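Local coordinates for Cog5 (Kluyveromyces lactis, PDB 4U6U), which forms with Cog7 part of the conserved oligomeric Golgi complex, a multisubunit tether that probably captures transport vesicles before they fuse with Golgi membranes, at residues S254-F265 and E277-L288. The protein carries 7 engineered substitutions. Sequence-based numbering, arbitrary orientation.
Sequences SNLIYEAISKCF and ELQYILKAVSIL
An antiparallel helical hairpin near the C-terminal end of this Cog5 fragment brings Phe265, Ile261 and Tyr258 of helix 254-265 against helix 277-284 and the non-helical segment that follows it. The axes lie 10.8 Å apart at 169°, an example of two short helices joined through an apolar seam. At the end nearest the connecting loop, Phe265 packs against both Leu278 and Ile281. Ile281 CG2 lies over one face of the Phe265 ring, a CH-pi contact 4.1 Å from the centroid and only 17° off the normal. That methyl stands between the backbone N and the carbonyl carbon of Ile281, which turns it to the ring. Leu278 grips the same phenylalanine at its root, Leu278 CD1 lying 3.5 Å from Phe265 CB. The same CD1 also meets Ile261, whose side chain crosses that of Leu278 at about a right angle. Midway along, Ile261 CD1 packs 3.8 Å from Leu282 CD2, the methyl that also lies at the edge of the Tyr258 ring, near its plane. One turn earlier, Ile257 turns CG2, anti to its backbone N, onto Val285 CG1 at 3.6 Å. Beyond helix 277-284, Leu288 folds back to fill the far end: its CG approaches Tyr258 CE2 at 3.7 Å, while its CB, CG and CD1 lie against Ser254 OG. Tyr258 OH stands 3.1 Å from Val285 O. Behind the seam, Ile257 and Ile261 also rest on helix 175-192, and Ile287 packs on helix 220-241, so the hairpin is docked onto the preceding helices. Most of the side-chain contacts are between aliphatic groups and two aromatic rings, so the cohesion probably comes mainly from burying apolar surface, and the salt bridge of Glu277 is made with Arg186 instead of across the hairpin.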
ATOM      1  N   SER B 254      13.397  43.965  17.523  1.00130.97           N
ATOM      2  CA  SER B 254      14.322  42.827  17.516  1.00145.37           C
ATOM      3  C   SER B 254      14.370  42.006  18.807  1.00153.47           C
ATOM      4  O   SER B 254      14.428  40.781  18.752  1.00159.24           O
ATOM      5  CB  SER B 254      15.742  43.306  17.188  1.00147.66           C
ATOM      6  OG  SER B 254      16.669  42.230  17.183  1.00148.62           O
ATOM      7  N   ASN B 255      14.385  42.655  19.965  1.00157.08           N
ATOM      8  CA  ASN B 255      14.436  41.891  21.203  1.00162.89           C
ATOM      9  C   ASN B 255      13.129  41.133  21.432  1.00166.78           C
ATOM     10  O   ASN B 255      13.160  39.971  21.829  1.00180.48           O
ATOM     11  CB  ASN B 255      14.754  42.783  22.400  1.00174.06           C
ATOM     12  CG  ASN B 255      13.712  43.842  22.624  1.00186.49           C
ATOM     13  OD1 ASN B 255      13.339  44.574  21.699  1.00193.21           O
ATOM     14  ND2 ASN B 255      13.238  43.946  23.864  1.00186.18           N
ATOM     15  N   LEU B 256      11.992  41.783  21.166  1.00148.29           N
ATOM     16  CA  LEU B 256      10.674  41.155  21.338  1.00150.72           C
ATOM     17  C   LEU B 256      10.592  39.794  20.647  1.00154.41           C
ATOM     18  O   LEU B 256      10.067  38.823  21.212  1.00152.59           O
ATOM     19  CB  LEU B 256       9.562  42.060  20.799  1.00144.22           C
ATOM     20  CG  LEU B 256       8.161  41.429  20.659  1.00142.81           C
ATOM     21  CD1 LEU B 256       7.649  40.754  21.954  1.00140.40           C
ATOM     22  CD2 LEU B 256       7.147  42.433  20.110  1.00140.21           C
ATOM     23  N   ILE B 257      11.122  39.742  19.428  1.00147.96           N
ATOM     24  CA  ILE B 257      11.201  38.512  18.655  1.00137.18           C
ATOM     25  C   ILE B 257      12.012  37.466  19.419  1.00129.40           C
ATOM     26  O   ILE B 257      11.506  36.387  19.745  1.00139.92           O
ATOM     27  CB  ILE B 257      11.868  38.752  17.275  1.00132.77           C
ATOM     28  CG1 ILE B 257      11.062  39.737  16.431  1.00129.19           C
ATOM     29  CG2 ILE B 257      12.107  37.435  16.539  1.00127.60           C
ATOM     30  CD1 ILE B 257      11.830  40.243  15.229  1.00130.68           C
ATOM     31  N   TYR B 258      13.259  37.814  19.738  1.00115.10           N
ATOM     32  CA  TYR B 258      14.169  36.903  20.416  1.00124.02           C
ATOM     33  C   TYR B 258      13.606  36.524  21.779  1.00143.01           C
ATOM     34  O   TYR B 258      13.839  35.419  22.285  1.00145.42           O
ATOM     35  CB  TYR B 258      15.551  37.538  20.565  1.00124.14           C
ATOM     36  CG  TYR B 258      16.474  37.372  19.371  1.00122.49           C
ATOM     37  CD1 TYR B 258      16.882  36.107  18.951  1.00121.30           C
ATOM     38  CD2 TYR B 258      16.962  38.485  18.679  1.00120.64           C
ATOM     39  CE1 TYR B 258      17.740  35.949  17.862  1.00120.58           C
ATOM     40  CE2 TYR B 258      17.819  38.344  17.589  1.00116.31           C
ATOM     41  CZ  TYR B 258      18.206  37.073  17.186  1.00124.36           C
ATOM     42  OH  TYR B 258      19.057  36.922  16.108  1.00130.01           O
ATOM     43  N   GLU B 259      12.872  37.462  22.368  1.00154.85           N
ATOM     44  CA  GLU B 259      12.176  37.238  23.625  1.00168.62           C
ATOM     45  C   GLU B 259      11.006  36.262  23.461  1.00167.20           C
ATOM     46  O   GLU B 259      10.908  35.273  24.192  1.00169.83           O
ATOM     47  CB  GLU B 259      11.704  38.572  24.194  1.00176.14           C
ATOM     48  CG  GLU B 259      11.015  38.475  25.525  1.00191.11           C
ATOM     49  CD  GLU B 259      10.646  39.835  26.069  1.00198.58           C
ATOM     50  OE1 GLU B 259      11.380  40.809  25.777  1.00192.59           O
ATOM     51  OE2 GLU B 259       9.628  39.929  26.789  1.00208.64           O
ATOM     52  N   ALA B 260      10.118  36.543  22.508  1.00157.53           N
ATOM     53  CA  ALA B 260       8.975  35.668  22.249  1.00154.29           C
ATOM     54  C   ALA B 260       9.428  34.246  21.887  1.00143.47           C
ATOM     55  O   ALA B 260       8.706  33.276  22.148  1.00130.56           O
ATOM     56  CB  ALA B 260       8.103  36.241  21.149  1.00154.70           C
ATOM     57  N   ILE B 261      10.613  34.138  21.278  1.00139.35           N
ATOM     58  CA  ILE B 261      11.189  32.845  20.896  1.00134.26           C
ATOM     59  C   ILE B 261      11.561  31.985  22.088  1.00140.00           C
ATOM     60  O   ILE B 261      11.201  30.807  22.142  1.00149.89           O
ATOM     61  CB  ILE B 261      12.460  32.996  20.033  1.00129.29           C
ATOM     62  CG1 ILE B 261      12.087  33.305  18.585  1.00124.38           C
ATOM     63  CG2 ILE B 261      13.271  31.705  20.036  1.00120.77           C
ATOM     64  CD1 ILE B 261      13.260  33.202  17.619  1.00119.69           C
ATOM     65  N   SER B 262      12.284  32.565  23.041  1.00144.34           N
ATOM     66  CA  SER B 262      12.742  31.792  24.189  1.00153.88           C
ATOM     67  C   SER B 262      11.556  31.423  25.068  1.00147.25           C
ATOM     68  O   SER B 262      11.522  30.338  25.649  1.00142.52           O
ATOM     69  CB  SER B 262      13.784  32.567  24.992  1.00167.80           C
ATOM     70  OG  SER B 262      13.289  33.838  25.373  1.00178.02           O
ATOM     71  N   LYS B 263      10.577  32.325  25.127  1.00144.69           N
ATOM     72  CA  LYS B 263       9.338  32.125  25.883  1.00158.44           C
ATOM     73  C   LYS B 263       8.407  31.060  25.286  1.00166.32           C
ATOM     74  O   LYS B 263       7.246  30.950  25.683  1.00173.75           O
ATOM     75  CB  LYS B 263       8.597  33.461  26.007  1.00162.81           C
ATOM     76  CG  LYS B 263       9.352  34.482  26.867  1.00175.16           C
ATOM     77  CD  LYS B 263       8.465  35.606  27.402  1.00176.26           C
ATOM     78  CE  LYS B 263       9.298  36.670  28.118  1.00170.01           C
ATOM     79  NZ  LYS B 263       8.568  37.957  28.313  1.00161.81           N
ATOM     80  N   CYS B 264       8.938  30.273  24.353  1.00162.76           N
ATOM     81  CA  CYS B 264       8.172  29.301  23.575  1.00154.54           C
ATOM     82  C   CYS B 264       9.067  28.120  23.228  1.00156.28           C
ATOM     83  O   CYS B 264       8.600  27.103  22.722  1.00153.36           O
ATOM     84  CB  CYS B 264       7.607  29.932  22.295  1.00151.75           C
ATOM     85  SG  CYS B 264       6.636  28.822  21.193  1.00144.59           S
ATOM     86  N   PHE B 265      10.358  28.249  23.524  1.00165.72           N
ATOM     87  CA  PHE B 265      11.303  27.185  23.206  1.00179.33           C
ATOM     88  C   PHE B 265      12.217  26.798  24.370  1.00192.44           C
ATOM     89  O   PHE B 265      12.517  25.614  24.543  1.00207.80           O
ATOM     90  CB  PHE B 265      12.145  27.595  22.000  1.00180.04           C
ATOM     91  CG  PHE B 265      11.472  27.335  20.680  1.00181.56           C
ATOM     92  CD1 PHE B 265      10.623  28.276  20.121  1.00182.92           C
ATOM     93  CD2 PHE B 265      11.696  26.155  19.993  1.00177.63           C
ATOM     94  CE1 PHE B 265      10.003  28.036  18.902  1.00175.56           C
ATOM     95  CE2 PHE B 265      11.085  25.913  18.774  1.00168.17           C
ATOM     96  CZ  PHE B 265      10.238  26.850  18.229  1.00167.23           C
ATOM     97  N   GLU B 277      15.690  21.945  17.719  1.00145.94           N
ATOM     98  CA  GLU B 277      14.426  22.236  17.069  1.00141.54           C
ATOM     99  C   GLU B 277      14.196  23.733  17.265  1.00157.39           C
ATOM    100  O   GLU B 277      13.567  24.399  16.442  1.00163.38           O
ATOM    101  CB  GLU B 277      13.302  21.378  17.643  1.00136.03           C
ATOM    102  CG  GLU B 277      13.620  19.885  17.569  1.00153.11           C
ATOM    103  CD  GLU B 277      12.517  19.006  18.138  1.00166.50           C
ATOM    104  OE1 GLU B 277      11.335  19.390  17.994  1.00173.51           O
ATOM    105  OE2 GLU B 277      12.832  17.934  18.720  1.00162.84           O
ATOM    106  N   LEU B 278      14.713  24.250  18.377  1.00161.95           N
ATOM    107  CA  LEU B 278      14.791  25.689  18.610  1.00162.01           C
ATOM    108  C   LEU B 278      15.767  26.347  17.643  1.00164.93           C
ATOM    109  O   LEU B 278      15.553  27.465  17.197  1.00166.65           O
ATOM    110  CB  LEU B 278      15.227  25.992  20.048  1.00161.40           C
ATOM    111  CG  LEU B 278      15.995  27.302  20.255  1.00158.02           C
ATOM    112  CD1 LEU B 278      15.063  28.506  20.293  1.00154.82           C
ATOM    113  CD2 LEU B 278      16.859  27.250  21.493  1.00161.04           C
ATOM    114  N   GLN B 279      16.856  25.653  17.332  1.00171.01           N
ATOM    115  CA  GLN B 279      17.943  26.275  16.581  1.00168.66           C
ATOM    116  C   GLN B 279      17.547  26.673  15.156  1.00159.08           C
ATOM    117  O   GLN B 279      18.098  27.628  14.608  1.00155.23           O
ATOM    118  CB  GLN B 279      19.171  25.370  16.587  1.00168.51           C
ATOM    119  CG  GLN B 279      20.164  25.800  17.657  1.00173.64           C
ATOM    120  CD  GLN B 279      20.795  24.639  18.384  1.00190.91           C
ATOM    121  OE1 GLN B 279      20.793  23.511  17.894  1.00197.88           O
ATOM    122  NE2 GLN B 279      21.342  24.907  19.566  1.00197.70           N
ATOM    123  N   TYR B 280      16.613  25.939  14.558  1.00152.91           N
ATOM    124  CA  TYR B 280      16.098  26.298  13.239  1.00137.86           C
ATOM    125  C   TYR B 280      15.443  27.684  13.254  1.00133.02           C
ATOM    126  O   TYR B 280      15.763  28.529  12.414  1.00136.31           O
ATOM    127  CB  TYR B 280      15.090  25.268  12.738  1.00134.84           C
ATOM    128  CG  TYR B 280      15.685  23.981  12.217  1.00140.29           C
ATOM    129  CD1 TYR B 280      16.296  23.932  10.969  1.00143.50           C
ATOM    130  CD2 TYR B 280      15.588  22.804  12.942  1.00139.22           C
ATOM    131  CE1 TYR B 280      16.823  22.749  10.474  1.00141.35           C
ATOM    132  CE2 TYR B 280      16.110  21.620  12.454  1.00141.44           C
ATOM    133  CZ  TYR B 280      16.724  21.599  11.221  1.00143.32           C
ATOM    134  OH  TYR B 280      17.243  20.421  10.738  1.00149.28           O
ATOM    135  N   ILE B 281      14.530  27.911  14.203  1.00128.32           N
ATOM    136  CA  ILE B 281      13.772  29.170  14.278  1.00126.16           C
ATOM    137  C   ILE B 281      14.703  30.363  14.571  1.00127.78           C
ATOM    138  O   ILE B 281      14.398  31.510  14.234  1.00120.69           O
ATOM    139  CB  ILE B 281      12.628  29.105  15.342  1.00123.34           C
ATOM    140  CG1 ILE B 281      11.669  30.283  15.195  1.00131.31           C
ATOM    141  CG2 ILE B 281      13.150  29.059  16.743  1.00133.74           C
ATOM    142  CD1 ILE B 281      10.950  30.311  13.863  1.00141.03           C
ATOM    143  N   LEU B 282      15.829  30.095  15.219  1.00133.06           N
ATOM    144  CA  LEU B 282      16.814  31.138  15.463  1.00141.18           C
ATOM    145  C   LEU B 282      17.532  31.577  14.175  1.00145.98           C
ATOM    146  O   LEU B 282      17.728  32.775  13.940  1.00156.90           O
ATOM    147  CB  LEU B 282      17.835  30.668  16.504  1.00140.20           C
ATOM    148  CG  LEU B 282      17.388  30.702  17.970  1.00135.69           C
ATOM    149  CD1 LEU B 282      18.545  30.336  18.863  1.00140.40           C
ATOM    150  CD2 LEU B 282      16.839  32.069  18.361  1.00130.40           C
ATOM    151  N   LYS B 283      17.905  30.611  13.338  1.00137.52           N
ATOM    152  CA  LYS B 283      18.639  30.900  12.106  1.00128.46           C
ATOM    153  C   LYS B 283      17.802  31.688  11.109  1.00135.42           C
ATOM    154  O   LYS B 283      18.330  32.531  10.380  1.00134.47           O
ATOM    155  CB  LYS B 283      19.110  29.604  11.469  1.00114.95           C
ATOM    156  CG  LYS B 283      20.122  28.881  12.329  1.00139.39           C
ATOM    157  CD  LYS B 283      20.361  27.465  11.832  1.00144.81           C
ATOM    158  CE  LYS B 283      21.092  26.623  12.858  1.00138.08           C
ATOM    159  NZ  LYS B 283      20.962  25.184  12.489  1.00143.39           N
ATOM    160  N   ALA B 284      16.497  31.425  11.095  1.00135.61           N
ATOM    161  CA  ALA B 284      15.585  32.110  10.189  1.00125.07           C
ATOM    162  C   ALA B 284      15.613  33.595  10.475  1.00131.90           C
ATOM    163  O   ALA B 284      15.539  34.430   9.577  1.00141.79           O
ATOM    164  CB  ALA B 284      14.183  31.571  10.348  1.00119.28           C
ATOM    165  N   VAL B 285      15.746  33.905  11.752  1.00132.78           N
ATOM    166  CA  VAL B 285      15.656  35.258  12.250  1.00123.94           C
ATOM    167  C   VAL B 285      17.051  35.677  12.689  1.00130.57           C
ATOM    168  O   VAL B 285      17.333  35.703  13.881  1.00143.23           O
ATOM    169  CB  VAL B 285      14.641  35.327  13.413  1.00126.23           C
ATOM    170  CG1 VAL B 285      14.388  36.732  13.856  1.00128.12           C
ATOM    171  CG2 VAL B 285      13.333  34.698  12.979  1.00132.19           C
ATOM    172  N   SER B 286      17.953  35.934  11.740  1.00127.83           N
ATOM    173  CA  SER B 286      19.366  36.097  12.106  1.00129.10           C
ATOM    174  C   SER B 286      20.040  37.310  11.458  1.00129.30           C
ATOM    175  O   SER B 286      21.219  37.565  11.703  1.00135.95           O
ATOM    176  CB  SER B 286      20.169  34.828  11.782  1.00123.07           C
ATOM    177  OG  SER B 286      20.417  34.705  10.395  1.00126.11           O
ATOM    178  N   ILE B 287      19.302  38.053  10.640  1.00123.16           N
ATOM    179  CA  ILE B 287      19.814  39.291  10.038  1.00126.88           C
ATOM    180  C   ILE B 287      19.804  40.437  11.042  1.00132.38           C
ATOM    181  O   ILE B 287      20.284  41.534  10.742  1.00143.39           O
ATOM    182  CB  ILE B 287      19.024  39.759   8.793  1.00123.50           C
ATOM    183  CG1 ILE B 287      17.528  39.800   9.091  1.00137.37           C
ATOM    184  CG2 ILE B 287      19.349  38.900   7.577  1.00115.06           C
ATOM    185  CD1 ILE B 287      16.854  38.469   8.979  1.00147.71           C
ATOM    186  N   LEU B 288      19.290  40.167  12.241  1.00128.51           N
ATOM    187  CA  LEU B 288      19.161  41.164  13.310  1.00138.42           C
ATOM    188  C   LEU B 288      20.556  41.701  13.644  1.00148.46           C
ATOM    189  O   LEU B 288      20.712  42.729  14.311  1.00148.99           O
ATOM    190  CB  LEU B 288      18.466  40.576  14.542  1.00132.75           C
ATOM    191  CG  LEU B 288      17.012  40.070  14.388  1.00114.45           C
ATOM    192  CD1 LEU B 288      16.048  41.053  13.709  1.00 98.35           C
ATOM    193  CD2 LEU B 288      17.005  38.789  13.640  1.00 91.56           C
TER